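Long-range contacts in glycoside hydrolase (Streptococcus pneumoniae serotype 4, PDB 6ORH), which probably cleaves alpha-linked L-fucose from host-derived carbohydrate antigens, as a family 29 glycoside hydrolase: residues V168-A173 / C199-T204; A219-W224 / G410-Y415; R345-G350 / T443-Y448. The protein carries 2 engineered substitutions. All coordinates share one frame; numbering follows the deposited sequence.

Contact 1 of 3, residues V168-A173 / C199-T204; sequences VWMNGA and CLIFST. Engineered in segment 168-173: Asn171 (natural residue Asp). With GAL (beta-D-galactopyranose), chain C; FUC (alpha-L-fucopyranose), chain B; FUC (alpha-L-fucopyranose), chain D.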
loop_
_atom_site.group_PDB
_atom_site.type_symbol
_atom_site.label_atom_id
_atom_site.label_comp_id
_atom_site.label_asym_id
_atom_site.label_seq_id
_atom_site.Cartn_x
_atom_site.Cartn_y
_atom_site.Cartn_z
ATOM N N VAL A 168 -16.486 -0.844 -24.166
ATOM C CA VAL A 168 -17.803 -0.280 -23.867
ATOM C C VAL A 168 -17.892 -0.164 -22.345
ATOM O O VAL A 168 -17.554 -1.130 -21.669
ATOM C CB VAL A 168 -18.924 -1.180 -24.431
ATOM C CG1 VAL A 168 -20.296 -0.710 -23.942
ATOM C CG2 VAL A 168 -18.887 -1.208 -25.968
ATOM N N TRP A 169 -18.353 0.996 -21.838
ATOM C CA TRP A 169 -18.399 1.233 -20.398
ATOM C C TRP A 169 -19.852 1.273 -19.928
ATOM O O TRP A 169 -20.644 2.115 -20.394
ATOM C CB TRP A 169 -17.709 2.584 -20.095
ATOM C CG TRP A 169 -16.549 2.473 -19.148
ATOM C CD1 TRP A 169 -15.295 2.016 -19.437
ATOM C CD2 TRP A 169 -16.516 2.879 -17.767
ATOM N NE1 TRP A 169 -14.484 2.075 -18.335
ATOM C CE2 TRP A 169 -15.194 2.647 -17.309
ATOM C CE3 TRP A 169 -17.463 3.425 -16.874
ATOM C CZ2 TRP A 169 -14.789 2.923 -16.006
ATOM C CZ3 TRP A 169 -17.035 3.738 -15.593
ATOM C CH2 TRP A 169 -15.734 3.445 -15.159
ATOM N N MET A 170 -20.180 0.373 -18.978
ATOM C CA MET A 170 -21.503 0.324 -18.353
ATOM C C MET A 170 -21.357 0.631 -16.862
ATOM O O MET A 170 -21.145 -0.255 -16.027
ATOM C CB MET A 170 -22.081 -1.088 -18.533
ATOM C CG MET A 170 -22.231 -1.425 -20.002
ATOM S SD MET A 170 -22.848 -3.094 -20.178
ATOM C CE MET A 170 -22.956 -3.238 -21.964
ATOM N N ASN A 171 -21.437 1.917 -16.530
ATOM C CA ASN A 171 -21.257 2.367 -15.158
ATOM C C ASN A 171 -22.276 1.691 -14.249
ATOM O O ASN A 171 -23.431 1.579 -14.632
ATOM C CB ASN A 171 -21.436 3.895 -15.125
ATOM C CG ASN A 171 -20.775 4.493 -13.913
ATOM O OD1 ASN A 171 -21.188 4.246 -12.783
ATOM N ND2 ASN A 171 -19.772 5.309 -14.125
ATOM N N GLY A 172 -21.849 1.266 -13.036
ATOM C CA GLY A 172 -22.793 0.605 -12.137
ATOM C C GLY A 172 -23.540 1.569 -11.196
ATOM O O GLY A 172 -24.413 1.110 -10.454
ATOM N N ALA A 173 -23.250 2.875 -11.263
ATOM C CA ALA A 173 -23.785 3.849 -10.303
ATOM C C ALA A 173 -25.262 4.149 -10.559
ATOM O O ALA A 173 -25.675 4.375 -11.699
ATOM C CB ALA A 173 -22.971 5.131 -10.324
ATOM N N CYS A 199 -14.365 -6.829 -28.366
ATOM C CA CYS A 199 -14.403 -5.527 -27.693
ATOM C C CYS A 199 -14.530 -5.723 -26.176
ATOM O O CYS A 199 -15.406 -6.461 -25.718
ATOM C CB CYS A 199 -15.619 -4.757 -28.190
ATOM S SG CYS A 199 -15.752 -3.083 -27.500
ATOM N N LEU A 200 -13.673 -5.044 -25.387
ATOM C CA LEU A 200 -13.713 -5.167 -23.940
ATOM C C LEU A 200 -14.970 -4.507 -23.373
ATOM O O LEU A 200 -15.439 -3.514 -23.909
ATOM C CB LEU A 200 -12.472 -4.467 -23.372
ATOM C CG LEU A 200 -11.145 -5.063 -23.833
ATOM C CD1 LEU A 200 -9.995 -4.136 -23.413
ATOM C CD2 LEU A 200 -10.963 -6.435 -23.213
ATOM N N ILE A 201 -15.490 -5.037 -22.251
ATOM C CA ILE A 201 -16.654 -4.414 -21.618
ATOM C C ILE A 201 -16.377 -4.215 -20.128
ATOM O O ILE A 201 -16.015 -5.168 -19.415
ATOM C CB ILE A 201 -17.912 -5.290 -21.826
ATOM C CG1 ILE A 201 -18.223 -5.515 -23.309
ATOM C CG2 ILE A 201 -19.090 -4.682 -21.065
ATOM C CD1 ILE A 201 -19.267 -6.601 -23.578
ATOM N N PHE A 202 -16.520 -2.963 -19.672
ATOM C CA PHE A 202 -16.523 -2.637 -18.246
ATOM C C PHE A 202 -17.972 -2.680 -17.767
ATOM O O PHE A 202 -18.825 -2.022 -18.348
ATOM C CB PHE A 202 -15.981 -1.207 -18.069
ATOM C CG PHE A 202 -15.970 -0.729 -16.639
ATOM C CD1 PHE A 202 -17.147 -0.303 -16.038
ATOM C CD2 PHE A 202 -14.794 -0.682 -15.911
ATOM C CE1 PHE A 202 -17.139 0.159 -14.730
ATOM C CE2 PHE A 202 -14.779 -0.228 -14.595
ATOM C CZ PHE A 202 -15.958 0.173 -13.998
ATOM N N SER A 203 -18.233 -3.503 -16.749
ATOM C CA SER A 203 -19.573 -3.596 -16.158
ATOM C C SER A 203 -19.439 -4.127 -14.737
ATOM O O SER A 203 -18.358 -4.506 -14.300
ATOM C CB SER A 203 -20.502 -4.484 -16.955
ATOM O OG SER A 203 -20.182 -5.861 -16.711
ATOM N N THR A 204 -20.577 -4.190 -14.031
ATOM C CA THR A 204 -20.665 -4.817 -12.722
ATOM C C THR A 204 -20.695 -6.341 -12.807
ATOM O O THR A 204 -20.574 -6.991 -11.771
ATOM C CB THR A 204 -21.906 -4.303 -11.973
ATOM O OG1 THR A 204 -23.093 -4.493 -12.754
ATOM C CG2 THR A 204 -21.745 -2.857 -11.553
HETATM C C1 GAL C . -18.990 3.514 -9.071
HETATM C C2 GAL C . -19.919 2.311 -9.344
HETATM C C3 GAL C . -19.174 1.196 -10.092
HETATM C C4 GAL C . -18.323 1.737 -11.245
HETATM C C5 GAL C . -17.451 2.875 -10.696
HETATM C C6 GAL C . -16.540 3.498 -11.726
HETATM O O2 GAL C . -20.384 1.782 -8.091
HETATM O O3 GAL C . -20.118 0.188 -10.552
HETATM O O4 GAL C . -19.156 2.244 -12.328
HETATM O O5 GAL C . -18.347 3.932 -10.274
HETATM O O6 GAL C . -15.610 4.391 -11.054
HETATM C C1 FUC B . -19.502 6.899 -11.112
HETATM C C2 FUC B . -20.368 7.972 -11.752
HETATM C C3 FUC B . -19.502 9.213 -11.937
HETATM C C4 FUC B . -18.373 8.916 -12.930
HETATM C C5 FUC B . -17.557 7.722 -12.376
HETATM C C6 FUC B . -16.523 7.225 -13.369
HETATM O O2 FUC B . -21.446 8.247 -10.840
HETATM O O3 FUC B . -20.326 10.289 -12.421
HETATM O O4 FUC B . -18.958 8.633 -14.233
HETATM O O5 FUC B . -18.424 6.576 -12.006
HETATM C C1 FUC D . -21.754 1.370 -8.109
HETATM C C2 FUC D . -21.877 0.240 -7.068
HETATM C C3 FUC D . -21.730 0.852 -5.656
HETATM C C4 FUC D . -22.763 1.930 -5.412
HETATM C C5 FUC D . -22.566 2.995 -6.480
HETATM C C6 FUC D . -23.569 4.139 -6.406
HETATM O O2 FUC D . -20.873 -0.706 -7.330
HETATM O O3 FUC D . -21.846 -0.130 -4.611
HETATM O O4 FUC D . -24.100 1.405 -5.507
HETATM O O5 FUC D . -22.698 2.350 -7.741
HETATM O O HOH W 1 -22.655 -2.489 -15.262
#

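Contact 2 of 3, residues A219-W224 / G410-Y415; sequences AGDPLW and GHTVGY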
loop_
_atom_site.group_PDB
_atom_site.type_symbol
_atom_site.label_atom_id
_atom_site.label_comp_id
_atom_site.label_asym_id
_atom_site.label_seq_id
_atom_site.Cartn_x
_atom_site.Cartn_y
_atom_site.Cartn_z
ATOM N N ALA A 219 -4.620 0.177 -7.357
ATOM C CA ALA A 219 -4.791 -1.273 -7.388
ATOM C C ALA A 219 -4.139 -1.868 -6.142
ATOM O O ALA A 219 -3.119 -1.378 -5.649
ATOM C CB ALA A 219 -4.109 -1.835 -8.611
ATOM N N GLY A 220 -4.714 -2.981 -5.681
ATOM C CA GLY A 220 -4.153 -3.634 -4.500
ATOM C C GLY A 220 -2.872 -4.425 -4.794
ATOM O O GLY A 220 -2.483 -4.666 -5.943
ATOM N N ASP A 221 -2.214 -4.807 -3.688
ATOM C CA ASP A 221 -1.181 -5.829 -3.729
ATOM C C ASP A 221 -1.598 -6.846 -2.676
ATOM O O ASP A 221 -1.606 -6.513 -1.491
ATOM C CB ASP A 221 0.213 -5.242 -3.510
ATOM C CG ASP A 221 1.345 -6.209 -3.852
ATOM O OD1 ASP A 221 1.147 -7.044 -4.743
ATOM O OD2 ASP A 221 2.419 -6.083 -3.247
ATOM N N PRO A 222 -2.004 -8.069 -3.050
ATOM C CA PRO A 222 -1.896 -8.597 -4.410
ATOM C C PRO A 222 -2.925 -7.993 -5.366
ATOM O O PRO A 222 -3.958 -7.496 -4.924
ATOM C CB PRO A 222 -2.264 -10.088 -4.249
ATOM C CG PRO A 222 -3.135 -10.129 -2.992
ATOM C CD PRO A 222 -2.537 -9.075 -2.110
ATOM N N LEU A 223 -2.600 -8.028 -6.670
ATOM C CA LEU A 223 -3.619 -7.840 -7.702
ATOM C C LEU A 223 -3.640 -9.071 -8.595
ATOM O O LEU A 223 -2.785 -9.221 -9.483
ATOM C CB LEU A 223 -3.408 -6.558 -8.531
ATOM C CG LEU A 223 -4.418 -6.416 -9.696
ATOM C CD1 LEU A 223 -5.859 -6.290 -9.186
ATOM C CD2 LEU A 223 -4.065 -5.264 -10.654
ATOM N N TRP A 224 -4.629 -9.946 -8.353
ATOM C CA TRP A 224 -4.947 -11.031 -9.272
ATOM C C TRP A 224 -5.901 -10.499 -10.338
ATOM O O TRP A 224 -6.965 -9.938 -10.004
ATOM C CB TRP A 224 -5.589 -12.194 -8.489
ATOM C CG TRP A 224 -4.664 -12.752 -7.452
ATOM C CD1 TRP A 224 -4.622 -12.522 -6.099
ATOM C CD2 TRP A 224 -3.607 -13.686 -7.737
ATOM N NE1 TRP A 224 -3.600 -13.246 -5.514
ATOM C CE2 TRP A 224 -2.977 -13.971 -6.507
ATOM C CE3 TRP A 224 -3.136 -14.268 -8.934
ATOM C CZ2 TRP A 224 -1.865 -14.814 -6.430
ATOM C CZ3 TRP A 224 -2.068 -15.149 -8.851
ATOM C CH2 TRP A 224 -1.465 -15.414 -7.613
ATOM N N GLY A 410 6.832 -7.852 -2.483
ATOM C CA GLY A 410 5.482 -7.742 -3.012
ATOM C C GLY A 410 4.760 -9.077 -3.003
ATOM O O GLY A 410 5.290 -10.118 -2.580
ATOM N N HIS A 411 3.508 -9.025 -3.457
ATOM C CA HIS A 411 2.739 -10.233 -3.669
ATOM C C HIS A 411 2.823 -10.654 -5.135
ATOM O O HIS A 411 3.638 -11.519 -5.494
ATOM C CB HIS A 411 1.271 -9.997 -3.244
ATOM C CG HIS A 411 1.077 -9.771 -1.788
ATOM N ND1 HIS A 411 0.500 -10.721 -0.965
ATOM C CD2 HIS A 411 1.338 -8.703 -1.013
ATOM C CE1 HIS A 411 0.429 -10.236 0.266
ATOM N NE2 HIS A 411 0.939 -9.010 0.263
ATOM N N THR A 412 1.963 -10.063 -5.983
ATOM C CA THR A 412 1.848 -10.444 -7.384
ATOM C C THR A 412 2.854 -9.696 -8.265
ATOM O O THR A 412 3.438 -8.668 -7.887
ATOM C CB THR A 412 0.416 -10.180 -7.889
ATOM O OG1 THR A 412 0.054 -8.856 -7.448
ATOM C CG2 THR A 412 -0.578 -11.175 -7.319
ATOM N N VAL A 413 3.027 -10.248 -9.464
ATOM C CA VAL A 413 3.764 -9.590 -10.528
ATOM C C VAL A 413 2.749 -9.194 -11.603
ATOM O O VAL A 413 2.529 -8.002 -11.835
ATOM C CB VAL A 413 4.887 -10.522 -11.039
ATOM C CG1 VAL A 413 5.537 -9.946 -12.305
ATOM C CG2 VAL A 413 5.980 -10.708 -9.973
ATOM N N GLY A 414 2.138 -10.179 -12.270
ATOM C CA GLY A 414 1.154 -9.888 -13.304
ATOM C C GLY A 414 1.817 -9.500 -14.634
ATOM O O GLY A 414 2.965 -9.886 -14.908
ATOM N N TYR A 415 1.111 -8.694 -15.437
ATOM C CA TYR A 415 1.631 -8.294 -16.731
ATOM C C TYR A 415 2.939 -7.512 -16.564
ATOM O O TYR A 415 3.887 -7.641 -17.352
ATOM C CB TYR A 415 0.617 -7.391 -17.438
ATOM C CG TYR A 415 0.999 -7.146 -18.874
ATOM C CD1 TYR A 415 0.647 -8.065 -19.850
ATOM C CD2 TYR A 415 1.719 -6.012 -19.213
ATOM C CE1 TYR A 415 1.033 -7.869 -21.169
ATOM C CE2 TYR A 415 2.116 -5.800 -20.526
ATOM C CZ TYR A 415 1.775 -6.747 -21.488
ATOM O OH TYR A 415 2.078 -6.566 -22.810
#

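Contact 3 of 3, residues R345-G350 / T443-Y448; sequences RHLTDG and TKISLY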
loop_
_atom_site.group_PDB
_atom_site.type_symbol
_atom_site.label_atom_id
_atom_site.label_comp_id
_atom_site.label_asym_id
_atom_site.label_seq_id
_atom_site.Cartn_x
_atom_site.Cartn_y
_atom_site.Cartn_z
ATOM N N ARG A 345 19.178 -16.072 -19.028
ATOM C CA ARG A 345 19.684 -14.956 -19.819
ATOM C C ARG A 345 18.548 -14.270 -20.572
ATOM O O ARG A 345 18.696 -13.132 -21.015
ATOM C CB ARG A 345 20.791 -15.430 -20.775
ATOM C CG ARG A 345 20.345 -16.485 -21.779
ATOM C CD ARG A 345 21.304 -16.703 -22.955
ATOM N NE ARG A 345 21.772 -15.455 -23.560
ATOM C CZ ARG A 345 21.124 -14.725 -24.475
ATOM N NH1 ARG A 345 19.951 -15.106 -24.957
ATOM N NH2 ARG A 345 21.675 -13.610 -24.925
ATOM N N HIS A 346 17.396 -14.944 -20.679
ATOM C CA HIS A 346 16.245 -14.384 -21.370
ATOM C C HIS A 346 15.623 -13.201 -20.625
ATOM O O HIS A 346 14.780 -12.497 -21.180
ATOM C CB HIS A 346 15.219 -15.486 -21.653
ATOM C CG HIS A 346 15.716 -16.467 -22.660
ATOM N ND1 HIS A 346 15.110 -17.698 -22.868
ATOM C CD2 HIS A 346 16.797 -16.421 -23.479
ATOM C CE1 HIS A 346 15.765 -18.345 -23.815
ATOM N NE2 HIS A 346 16.821 -17.584 -24.195
ATOM N N LEU A 347 16.019 -12.982 -19.368
ATOM C CA LEU A 347 15.410 -11.926 -18.571
ATOM C C LEU A 347 16.009 -10.558 -18.891
ATOM O O LEU A 347 15.384 -9.545 -18.613
ATOM C CB LEU A 347 15.584 -12.273 -17.091
ATOM C CG LEU A 347 14.819 -13.515 -16.656
ATOM C CD1 LEU A 347 15.355 -14.076 -15.343
ATOM C CD2 LEU A 347 13.335 -13.186 -16.549
ATOM N N THR A 348 17.216 -10.529 -19.490
ATOM C CA THR A 348 17.862 -9.241 -19.703
ATOM C C THR A 348 18.376 -9.089 -21.134
ATOM O O THR A 348 19.220 -8.234 -21.397
ATOM C CB THR A 348 19.024 -9.034 -18.725
ATOM O OG1 THR A 348 19.948 -10.100 -18.911
ATOM C CG2 THR A 348 18.579 -9.076 -17.280
ATOM N N ASP A 349 17.860 -9.907 -22.053
ATOM C CA ASP A 349 18.435 -9.973 -23.389
ATOM C C ASP A 349 17.753 -8.977 -24.327
ATOM O O ASP A 349 18.144 -8.870 -25.489
ATOM C CB ASP A 349 18.427 -11.408 -23.929
ATOM C CG ASP A 349 17.050 -11.983 -24.248
ATOM O OD1 ASP A 349 16.027 -11.352 -23.906
ATOM O OD2 ASP A 349 17.018 -13.092 -24.830
ATOM N N GLY A 350 16.746 -8.253 -23.825
ATOM C CA GLY A 350 16.021 -7.257 -24.599
ATOM C C GLY A 350 15.227 -7.861 -25.755
ATOM O O GLY A 350 14.735 -7.122 -26.603
ATOM N N THR A 443 9.339 -12.789 -18.150
ATOM C CA THR A 443 9.788 -12.441 -19.492
ATOM C C THR A 443 10.907 -11.406 -19.465
ATOM O O THR A 443 11.603 -11.233 -20.471
ATOM C CB THR A 443 8.640 -11.911 -20.356
ATOM O OG1 THR A 443 8.129 -10.676 -19.827
ATOM C CG2 THR A 443 7.528 -12.927 -20.507
ATOM N N LYS A 444 11.090 -10.737 -18.334
ATOM C CA LYS A 444 11.931 -9.552 -18.280
ATOM C C LYS A 444 12.170 -9.166 -16.822
ATOM O O LYS A 444 11.260 -9.270 -15.969
ATOM C CB LYS A 444 11.173 -8.390 -18.933
ATOM C CG LYS A 444 11.917 -7.069 -19.102
ATOM C CD LYS A 444 10.900 -6.057 -19.610
ATOM C CE LYS A 444 11.252 -4.621 -19.338
ATOM N NZ LYS A 444 10.222 -3.742 -19.907
ATOM N N ILE A 445 13.412 -8.745 -16.534
ATOM C CA ILE A 445 13.738 -7.984 -15.338
ATOM C C ILE A 445 14.484 -6.736 -15.811
ATOM O O ILE A 445 15.445 -6.866 -16.577
ATOM C CB ILE A 445 14.589 -8.780 -14.324
ATOM C CG1 ILE A 445 13.865 -10.022 -13.791
ATOM C CG2 ILE A 445 15.035 -7.881 -13.178
ATOM C CD1 ILE A 445 14.796 -11.056 -13.216
ATOM N N SER A 446 13.978 -5.566 -15.418
ATOM C CA SER A 446 14.562 -4.275 -15.765
ATOM C C SER A 446 14.833 -3.471 -14.496
ATOM O O SER A 446 14.204 -3.711 -13.464
ATOM C CB SER A 446 13.685 -3.507 -16.749
ATOM O OG SER A 446 13.554 -4.254 -17.973
ATOM N N LEU A 447 15.777 -2.515 -14.576
ATOM C CA LEU A 447 16.103 -1.615 -13.483
ATOM C C LEU A 447 16.146 -0.191 -14.027
ATOM O O LEU A 447 16.683 0.031 -15.123
ATOM C CB LEU A 447 17.486 -1.962 -12.910
ATOM C CG LEU A 447 17.578 -3.285 -12.147
ATOM C CD1 LEU A 447 19.044 -3.648 -11.890
ATOM C CD2 LEU A 447 16.802 -3.191 -10.834
ATOM N N TYR A 448 15.569 0.731 -13.256
ATOM C CA TYR A 448 15.540 2.139 -13.642
ATOM C C TYR A 448 15.845 3.051 -12.462
ATOM O O TYR A 448 15.691 2.691 -11.289
ATOM C CB TYR A 448 14.169 2.560 -14.184
ATOM C CG TYR A 448 13.563 1.620 -15.190
ATOM C CD1 TYR A 448 14.051 1.516 -16.494
ATOM C CD2 TYR A 448 12.456 0.850 -14.847
ATOM C CE1 TYR A 448 13.480 0.668 -17.429
ATOM C CE2 TYR A 448 11.885 -0.013 -15.767
ATOM C CZ TYR A 448 12.388 -0.108 -17.051
ATOM O OH TYR A 448 11.833 -0.963 -17.953
#

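Contact 1 of 3, residues V168-A173 / C199-T204
Trp169 and Phe202 lie side by side and point the same way, giving neighbouring parallel strands an aromatic core. Their rings form a face-to-face stack, with the Phe202 ring and the six-membered ring of Trp169 at 6° to each other and their centroids 3.6 Å apart. CG of Phe202, anti to the backbone N (chi1 178°), starts the phenyl ring alongside the indole. Its CB lies over the five-membered ring of Trp169 in a CH-pi contact, so Phe202 covers both indole rings from one side. Phe26 meets Trp169 edge-to-face, while the indole NE1 is hydrogen-bonded to Glu255 OE1. Val168 and Ile201 point to the reverse of the sheet, where Val168 CG2 rests 4.0 Å from Cys199 SG. The extended chain of Met170 brings SD to Ile201 CG2 and also touches helix 185-196.

Between these layers the backbones pair in parallel: Val168 N donates to Leu200 O, Phe202 N to Val168 O and Met170 N to Phe202 O. Beyond the last of these bonds the chains part, and a water spans the gap, donating to Met170 O at 2.8 Å and accepting from Thr204 N.

At the polar edge sit the bound glycans. The engineered Asn171, aspartate in the natural protein, uses OD1 to accept from Ala173 N in an Asx turn, on a lone pair in the amide plane. Its ND2 donates almost straight (177°) to the ring oxygen O5 of the chain B fucose, 2.8 Å away. Gly172 N binds galactose O4 at 3.0 Å, and Trp169 CH2 touches galactose C6 at 3.5 Å. Strand 167-169, helix 185-196 and strand 200-202 make a beta-alpha-beta unit of the TIM barrel, with the glycan pocket at the C-terminal ends of the strands, as usual in this fold.

Contact 2 of 3, residues A219-W224 / G410-Y415
Asp221 offers its carboxylate to the backbone of His411 and Thr412, while Thr412 returns a hydroxyl to the backbone of Leu223. Asp221 OD2 accepts from His411 N at 3.1 Å, approached on the syn side and 28° out of the carboxylate plane. OD1 receives only weak bonds from the same His411 N and from Thr412 N, and gains a stronger partner in a salt bridge with Arg417. In the reciprocal bond Leu223 N points nearly straight (168°) at Thr412 OG1, 2.9 Å away. Thr412 holds that oxygen between its backbone N and carbonyl carbon (chi1 47°), with CG2 anti to the carbonyl carbon and facing the same segment.

Apolar packing adjoins these bonds. Thr412 CG2 sits over the centre of the six-membered ring of Trp224, 3.9 Å from its centroid, and also touches Pro222 CB at 3.7 Å. Pro222, preceded by a cis peptide, lays CD over one face of the His411 imidazole, offset toward the rim at ND1, while Asp221 OD2 lies at the edge of that ring. His411 NE2 is hydrogen-bonded to NE2 of His243 in the second subunit.

Such a bond between two imidazoles suggests that at least one is neutral, and the exchange of backbone and side-chain bonds implies that fucosidase-domain and C-terminal loops are joined by directional polar bonds as well as CH-pi packing beside the subunit interface.

Contact 3 of 3, residues R345-G350 / T443-Y448
Thr443 meets His346 through their carbonyl oxygens, 3.5 Å apart, two acceptors with no hydrogen bond between them. Both residues belong, with Asp349, Leu351 and Ser354, to a calcium site seen for this protein; no calcium is bound to this chain in the model, and Asp349 OD2 is hydrogen-bonded to Ser354. At Lys444 the backbone carries the contact: CA makes a C-H...O approach of 3.5 Å to Leu347 O, and Leu347 CD2 lies 3.8 Å from Lys444 N, a buried amide with no partner in the model. Lys444 NZ forms a salt bridge with Glu380.

This is the architecture of an F5/8 type C domain, a beta sandwich, with a short 3-10 turn packed against a strand of one sheet while its Leu347 also touches Leu366 and Val333 of the other. Ile445 N then donates to Leu347 O at 3.0 Å, almost straight at the hydrogen (171°). The near-anti chi2 of Ile445 (159°) carries its CD1 to within 3.7 Å of Leu347 CD1, the two side chains crossing obliquely. Just beyond, Ile445 O touches Thr348 CG2 at 3.9 Å.

How the contacts relate
Contact 1 lies in the catalytic barrel, contact 3 in the C-terminal beta sandwich, and contact 2 between them, so the three sample both domains and their junction. Centres of contacts 1 and 2 are about 22 Å apart, those of 2 and 3 about 19 Å, and those of 1 and 3 about 35 Å, on opposite sides of the chain's centre. Contact 1 closes before the others open, whereas contacts 2 and 3 alternate along the chain, 219-224, 345-350, 410-415, then 443-448. Strand 378-382 is common ground, touched by Val413 and Tyr415 of segment 410-415 and by Ile445 of contact 3, so both contacts lie against one strand, their nearest atoms about 6 Å apart.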